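Local coordinates for protein 4-hydroxythreonine-4-phosphate dehydrogenase (Legionella pneumophila subsp. pneumophila, PDB 6XMY) that probably catalyses the NAD-dependent, metal-assisted oxidation of 4-(phosphooxy)-L-threonine in the pathway that makes pyridoxine 5'-phosphate, at residues 30-43 with 68-82. Residues are numbered along the deposited sequence; the frame is centred on the assembly and turned at random.
With EDO (1,2-ethanediol), chain H; PO4 (phosphate ion), chain D.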
loop_
_atom_site.group_PDB
_atom_site.type_symbol
_atom_site.label_atom_id
_atom_site.label_comp_id
_atom_site.label_asym_id
_atom_site.label_seq_id
_atom_site.Cartn_x
_atom_site.Cartn_y
_atom_site.Cartn_z
ATOM N N LEU A 30 11.343 12.226 6.563
ATOM C CA LEU A 30 10.335 13.250 6.331
ATOM C C LEU A 30 10.612 14.525 7.113
ATOM O O LEU A 30 9.982 15.551 6.832
ATOM C CB LEU A 30 8.952 12.693 6.686
ATOM C CG LEU A 30 8.562 11.452 5.871
ATOM C CD1 LEU A 30 7.256 10.835 6.350
ATOM C CD2 LEU A 30 8.492 11.762 4.371
ATOM N N ALA A 31 11.534 14.486 8.082
ATOM C CA ALA A 31 11.774 15.654 8.925
ATOM C C ALA A 31 12.285 16.831 8.115
ATOM O O ALA A 31 12.022 17.989 8.462
ATOM C CB ALA A 31 12.762 15.317 10.042
ATOM N N GLU A 32 12.994 16.565 7.028
ATOM C CA GLU A 32 13.575 17.642 6.248
ATOM C C GLU A 32 12.628 18.223 5.209
ATOM O O GLU A 32 12.977 19.219 4.561
ATOM C CB GLU A 32 14.887 17.172 5.619
ATOM C CG GLU A 32 15.946 16.947 6.675
ATOM C CD GLU A 32 16.168 18.193 7.518
ATOM O OE1 GLU A 32 15.991 19.317 6.996
ATOM O OE2 GLU A 32 16.507 18.057 8.708
ATOM N N THR A 33 11.444 17.648 5.054
ATOM C CA THR A 33 10.456 18.128 4.106
ATOM C C THR A 33 9.493 19.091 4.792
ATOM O O THR A 33 9.521 19.285 6.008
ATOM C CB THR A 33 9.659 16.957 3.533
ATOM O OG1 THR A 33 8.727 16.484 4.519
ATOM C CG2 THR A 33 10.588 15.817 3.129
ATOM N N ASP A 34 8.619 19.693 3.984
ATOM C CA ASP A 34 7.468 20.435 4.483
ATOM C C ASP A 34 6.169 19.672 4.247
ATOM O O ASP A 34 5.096 20.279 4.174
ATOM C CB ASP A 34 7.416 21.846 3.892
ATOM C CG ASP A 34 7.174 21.845 2.403
ATOM O OD1 ASP A 34 6.832 22.916 1.853
ATOM O OD2 ASP A 34 7.303 20.771 1.782
ATOM N N LEU A 35 6.250 18.356 4.115
ATOM C CA LEU A 35 5.056 17.550 3.936
ATOM C C LEU A 35 4.314 17.476 5.266
ATOM O O LEU A 35 4.942 17.281 6.313
ATOM C CB LEU A 35 5.429 16.153 3.442
ATOM C CG LEU A 35 6.014 16.094 2.026
ATOM C CD1 LEU A 35 6.709 14.765 1.778
ATOM C CD2 LEU A 35 4.939 16.324 0.979
ATOM N N PRO A 36 3.011 17.651 5.275
ATOM C CA PRO A 36 2.295 17.816 6.554
ATOM C C PRO A 36 1.983 16.470 7.193
ATOM O O PRO A 36 0.902 15.892 7.049
ATOM C CB PRO A 36 1.022 18.541 6.125
ATOM C CG PRO A 36 0.779 18.042 4.736
ATOM C CD PRO A 36 2.133 17.882 4.114
ATOM N N VAL A 37 2.970 15.947 7.918
ATOM C CA VAL A 37 2.908 14.586 8.427
ATOM C C VAL A 37 2.998 14.577 9.943
ATOM O O VAL A 37 3.620 15.446 10.566
ATOM C CB VAL A 37 4.007 13.692 7.811
ATOM C CG1 VAL A 37 3.854 13.639 6.299
ATOM C CG2 VAL A 37 5.399 14.191 8.214
ATOM N N VAL A 38 2.357 13.571 10.533
ATOM C CA VAL A 38 2.468 13.255 11.951
ATOM C C VAL A 38 2.796 11.772 12.034
ATOM O O VAL A 38 2.122 10.957 11.398
ATOM C CB VAL A 38 1.152 13.562 12.692
ATOM C CG1 VAL A 38 1.198 13.018 14.127
ATOM C CG2 VAL A 38 0.882 15.080 12.689
ATOM N N ILE A 39 3.842 11.426 12.786
ATOM C CA ILE A 39 4.355 10.059 12.831
ATOM C C ILE A 39 3.757 9.327 14.018
ATOM O O ILE A 39 3.891 9.781 15.158
ATOM C CB ILE A 39 5.889 10.040 12.940
ATOM C CG1 ILE A 39 6.535 10.970 11.904
ATOM C CG2 ILE A 39 6.407 8.612 12.851
ATOM C CD1 ILE A 39 6.109 10.705 10.470
ATOM N N LEU A 40 3.148 8.174 13.767
ATOM C CA LEU A 40 2.734 7.257 14.820
ATOM C C LEU A 40 3.898 6.332 15.131
ATOM O O LEU A 40 4.319 5.563 14.265
ATOM C CB LEU A 40 1.583 6.386 14.339
ATOM C CG LEU A 40 0.179 6.926 14.337
ATOM C CD1 LEU A 40 -0.680 5.890 13.642
ATOM C CD2 LEU A 40 -0.314 7.200 15.780
ATOM N N GLY A 41 4.403 6.391 16.356
ATOM C CA GLY A 41 5.511 5.528 16.714
ATOM C C GLY A 41 6.034 5.891 18.081
ATOM O O GLY A 41 5.616 6.873 18.703
ATOM N N ASP A 42 6.966 5.071 18.543
ATOM C CA ASP A 42 7.589 5.271 19.843
ATOM C C ASP A 42 8.576 6.430 19.749
ATOM O O ASP A 42 9.486 6.416 18.916
ATOM C CB ASP A 42 8.255 3.960 20.260
ATOM C CG ASP A 42 8.961 4.042 21.592
ATOM O OD1 ASP A 42 9.824 4.916 21.748
ATOM O OD2 ASP A 42 8.667 3.212 22.473
ATOM N N LEU A 43 8.388 7.452 20.589
ATOM C CA LEU A 43 9.218 8.646 20.473
ATOM C C LEU A 43 10.674 8.357 20.832
ATOM O O LEU A 43 11.592 8.847 20.164
ATOM C CB LEU A 43 8.645 9.772 21.340
ATOM C CG LEU A 43 9.430 11.080 21.355
ATOM C CD1 LEU A 43 9.535 11.667 19.954
ATOM C CD2 LEU A 43 8.764 12.067 22.300
ATOM N N PHE A 68 -0.974 23.019 11.534
ATOM C CA PHE A 68 -0.877 21.925 10.578
ATOM C C PHE A 68 0.197 22.155 9.519
ATOM O O PHE A 68 0.467 21.243 8.727
ATOM C CB PHE A 68 -2.241 21.683 9.923
ATOM C CG PHE A 68 -3.277 21.103 10.859
ATOM C CD1 PHE A 68 -2.909 20.584 12.094
ATOM C CD2 PHE A 68 -4.616 21.068 10.497
ATOM C CE1 PHE A 68 -3.854 20.043 12.950
ATOM C CE2 PHE A 68 -5.567 20.527 11.348
ATOM C CZ PHE A 68 -5.185 20.019 12.581
ATOM N N LYS A 69 0.829 23.325 9.493
ATOM C CA LYS A 69 1.909 23.591 8.549
ATOM C C LYS A 69 3.202 22.975 9.067
ATOM O O LYS A 69 3.606 23.233 10.206
ATOM C CB LYS A 69 2.098 25.100 8.388
ATOM C CG LYS A 69 3.136 25.503 7.346
ATOM C CD LYS A 69 3.360 27.011 7.347
ATOM C CE LYS A 69 4.385 27.423 6.297
ATOM N NZ LYS A 69 4.523 28.909 6.228
ATOM N N LYS A 70 3.850 22.171 8.225
ATOM C CA LYS A 70 5.095 21.499 8.573
ATOM C C LYS A 70 6.284 22.402 8.275
ATOM O O LYS A 70 6.341 23.049 7.227
ATOM C CB LYS A 70 5.220 20.224 7.739
ATOM C CG LYS A 70 6.582 19.549 7.771
ATOM C CD LYS A 70 6.726 18.634 8.960
ATOM C CE LYS A 70 7.930 17.718 8.825
ATOM N NZ LYS A 70 9.193 18.493 8.686
ATOM N N LYS A 71 7.240 22.432 9.202
ATOM C CA LYS A 71 8.487 23.160 9.017
ATOM C C LYS A 71 9.648 22.178 8.941
ATOM O O LYS A 71 9.690 21.193 9.687
ATOM C CB LYS A 71 8.725 24.146 10.163
ATOM C CG LYS A 71 7.603 25.164 10.339
ATOM C CD LYS A 71 7.477 26.074 9.123
ATOM C CE LYS A 71 8.555 27.161 9.120
ATOM N NZ LYS A 71 8.275 28.243 8.129
ATOM N N ALA A 72 10.586 22.455 8.036
ATOM C CA ALA A 72 11.762 21.607 7.879
ATOM C C ALA A 72 12.569 21.569 9.172
ATOM O O ALA A 72 12.682 22.572 9.886
ATOM C CB ALA A 72 12.631 22.138 6.736
ATOM N N GLY A 73 13.120 20.393 9.486
ATOM C CA GLY A 73 13.920 20.206 10.677
ATOM C C GLY A 73 13.145 19.770 11.900
ATOM O O GLY A 73 13.764 19.423 12.920
ATOM N N TYR A 74 11.819 19.770 11.834
ATOM C CA TYR A 74 10.974 19.296 12.914
ATOM C C TYR A 74 10.241 18.041 12.472
ATOM O O TYR A 74 9.992 17.825 11.279
ATOM C CB TYR A 74 9.958 20.362 13.329
ATOM C CG TYR A 74 10.618 21.561 13.957
ATOM C CD1 TYR A 74 11.186 22.558 13.170
ATOM C CD2 TYR A 74 10.695 21.688 15.338
ATOM C CE1 TYR A 74 11.797 23.653 13.742
ATOM C CE2 TYR A 74 11.309 22.781 15.914
ATOM C CZ TYR A 74 11.852 23.754 15.117
ATOM O OH TYR A 74 12.456 24.837 15.699
ATOM N N LEU A 75 9.927 17.195 13.439
ATOM C CA LEU A 75 9.102 16.030 13.177
ATOM C C LEU A 75 8.102 15.920 14.314
ATOM O O LEU A 75 8.491 15.897 15.489
ATOM C CB LEU A 75 9.957 14.766 13.087
ATOM C CG LEU A 75 9.231 13.585 12.446
ATOM C CD1 LEU A 75 8.843 13.872 11.004
ATOM C CD2 LEU A 75 10.152 12.392 12.524
ATOM N N THR A 76 6.824 15.868 13.964
ATOM C CA THR A 76 5.756 15.770 14.944
ATOM C C THR A 76 5.347 14.313 15.093
ATOM O O THR A 76 5.143 13.615 14.090
ATOM C CB THR A 76 4.570 16.637 14.521
ATOM O OG1 THR A 76 4.976 18.015 14.539
ATOM C CG2 THR A 76 3.383 16.444 15.473
ATOM N N VAL A 77 5.250 13.857 16.342
ATOM C CA VAL A 77 5.038 12.456 16.669
ATOM C C VAL A 77 3.818 12.329 17.563
ATOM O O VAL A 77 3.653 13.107 18.513
ATOM C CB VAL A 77 6.282 11.871 17.380
ATOM C CG1 VAL A 77 6.070 10.397 17.742
ATOM C CG2 VAL A 77 7.548 12.073 16.537
ATOM N N TRP A 78 2.970 11.332 17.267
ATOM C CA TRP A 78 1.935 10.830 18.161
ATOM C C TRP A 78 2.543 9.625 18.872
ATOM O O TRP A 78 2.617 8.538 18.290
ATOM C CB TRP A 78 0.683 10.417 17.373
ATOM C CG TRP A 78 -0.459 9.933 18.243
ATOM C CD1 TRP A 78 -0.439 8.886 19.121
ATOM C CD2 TRP A 78 -1.786 10.480 18.316
ATOM N NE1 TRP A 78 -1.657 8.749 19.737
ATOM C CE2 TRP A 78 -2.501 9.718 19.268
ATOM C CE3 TRP A 78 -2.438 11.546 17.678
ATOM C CZ2 TRP A 78 -3.836 9.982 19.591
ATOM C CZ3 TRP A 78 -3.775 11.813 18.003
ATOM C CH2 TRP A 78 -4.456 11.027 18.948
ATOM N N PRO A 79 3.010 9.773 20.106
ATOM C CA PRO A 79 3.776 8.689 20.730
ATOM C C PRO A 79 2.923 7.466 21.033
ATOM O O PRO A 79 1.795 7.562 21.524
ATOM C CB PRO A 79 4.303 9.332 22.019
ATOM C CG PRO A 79 4.315 10.811 21.708
ATOM C CD PRO A 79 3.054 11.002 20.916
ATOM N N VAL A 80 3.486 6.302 20.726
ATOM C CA VAL A 80 2.910 5.002 21.064
ATOM C C VAL A 80 4.076 4.163 21.568
ATOM O O VAL A 80 5.066 4.015 20.850
ATOM C CB VAL A 80 2.283 4.321 19.836
ATOM C CG1 VAL A 80 1.648 2.996 20.238
ATOM C CG2 VAL A 80 1.260 5.237 19.151
ATOM N N PRO A 81 4.016 3.592 22.768
ATOM C CA PRO A 81 5.221 2.980 23.358
ATOM C C PRO A 81 5.433 1.539 22.910
ATOM O O PRO A 81 4.521 0.713 22.975
ATOM C CB PRO A 81 4.939 3.047 24.864
ATOM C CG PRO A 81 3.421 2.996 24.957
ATOM C CD PRO A 81 2.906 3.718 23.734
ATOM N N CYS A 82 6.661 1.228 22.489
ATOM C CA CYS A 82 7.042 -0.166 22.295
ATOM C C CYS A 82 7.004 -0.899 23.630
ATOM O O CYS A 82 7.234 -0.314 24.690
ATOM C CB CYS A 82 8.462 -0.272 21.724
ATOM S SG CYS A 82 8.637 0.330 20.048
HETATM C C1 EDO H . 3.026 18.634 11.580
HETATM O O1 EDO H . 3.019 20.055 11.756
HETATM C C2 EDO H . 1.909 18.241 10.622
HETATM O O2 EDO H . 1.950 19.113 9.488
HETATM P P PO4 D . -2.985 26.003 10.634
HETATM O O1 PO4 D . -1.784 26.832 11.017
HETATM O O2 PO4 D . -4.242 26.797 10.913
HETATM O O3 PO4 D . -3.010 24.728 11.434
HETATM O O4 PO4 D . -2.961 25.707 9.157
HETATM O O HOH W 1 3.231 22.145 5.377
HETATM O O HOH W 2 6.132 16.450 11.283
#
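Lys70 runs its aliphatic chain over the carbonyl of Leu35, with CG 3.2 Å from Leu35 O, and buries its ammonium group among backbone oxygens. CG lies anti to the backbone N (chi1 168°), and bends at chi2 and chi4 bring NZ back to four carbonyls: Thr33 O at 2.8 Å and Ala31 O across the contact, Lys71 O and Tyr74 O in its own segment. This grip probably stabilises the charge and ties residues 30-36 to the type II turn 71-74. Ala31 O also accepts from Gly73 N, the two donors approaching from opposite faces of its plane. A water joins Val37 O to Thr76 N. Direct bonds follow, Ile39 N to Thr76 O (2.9 Å, nearly straight at 170°) and Trp78 N to Ile39 O (2.8 Å). Leu75 crosses Ile39 at about a right angle, Leu75 CG to Ile39 CG1 3.8 Å, while Leu40 lies beside Trp78, pointing the same way, its CD2 3.7 Å from Trp78 CG at the root of the indole. Asp42 OD2 takes Cys82 N on its anti lone pair (2.8 Å), and OD1 caps Leu45 N. Strand 12-15 flanks 37-41 on its other edge, typical of the parallel strands in a PdxA alpha/beta domain.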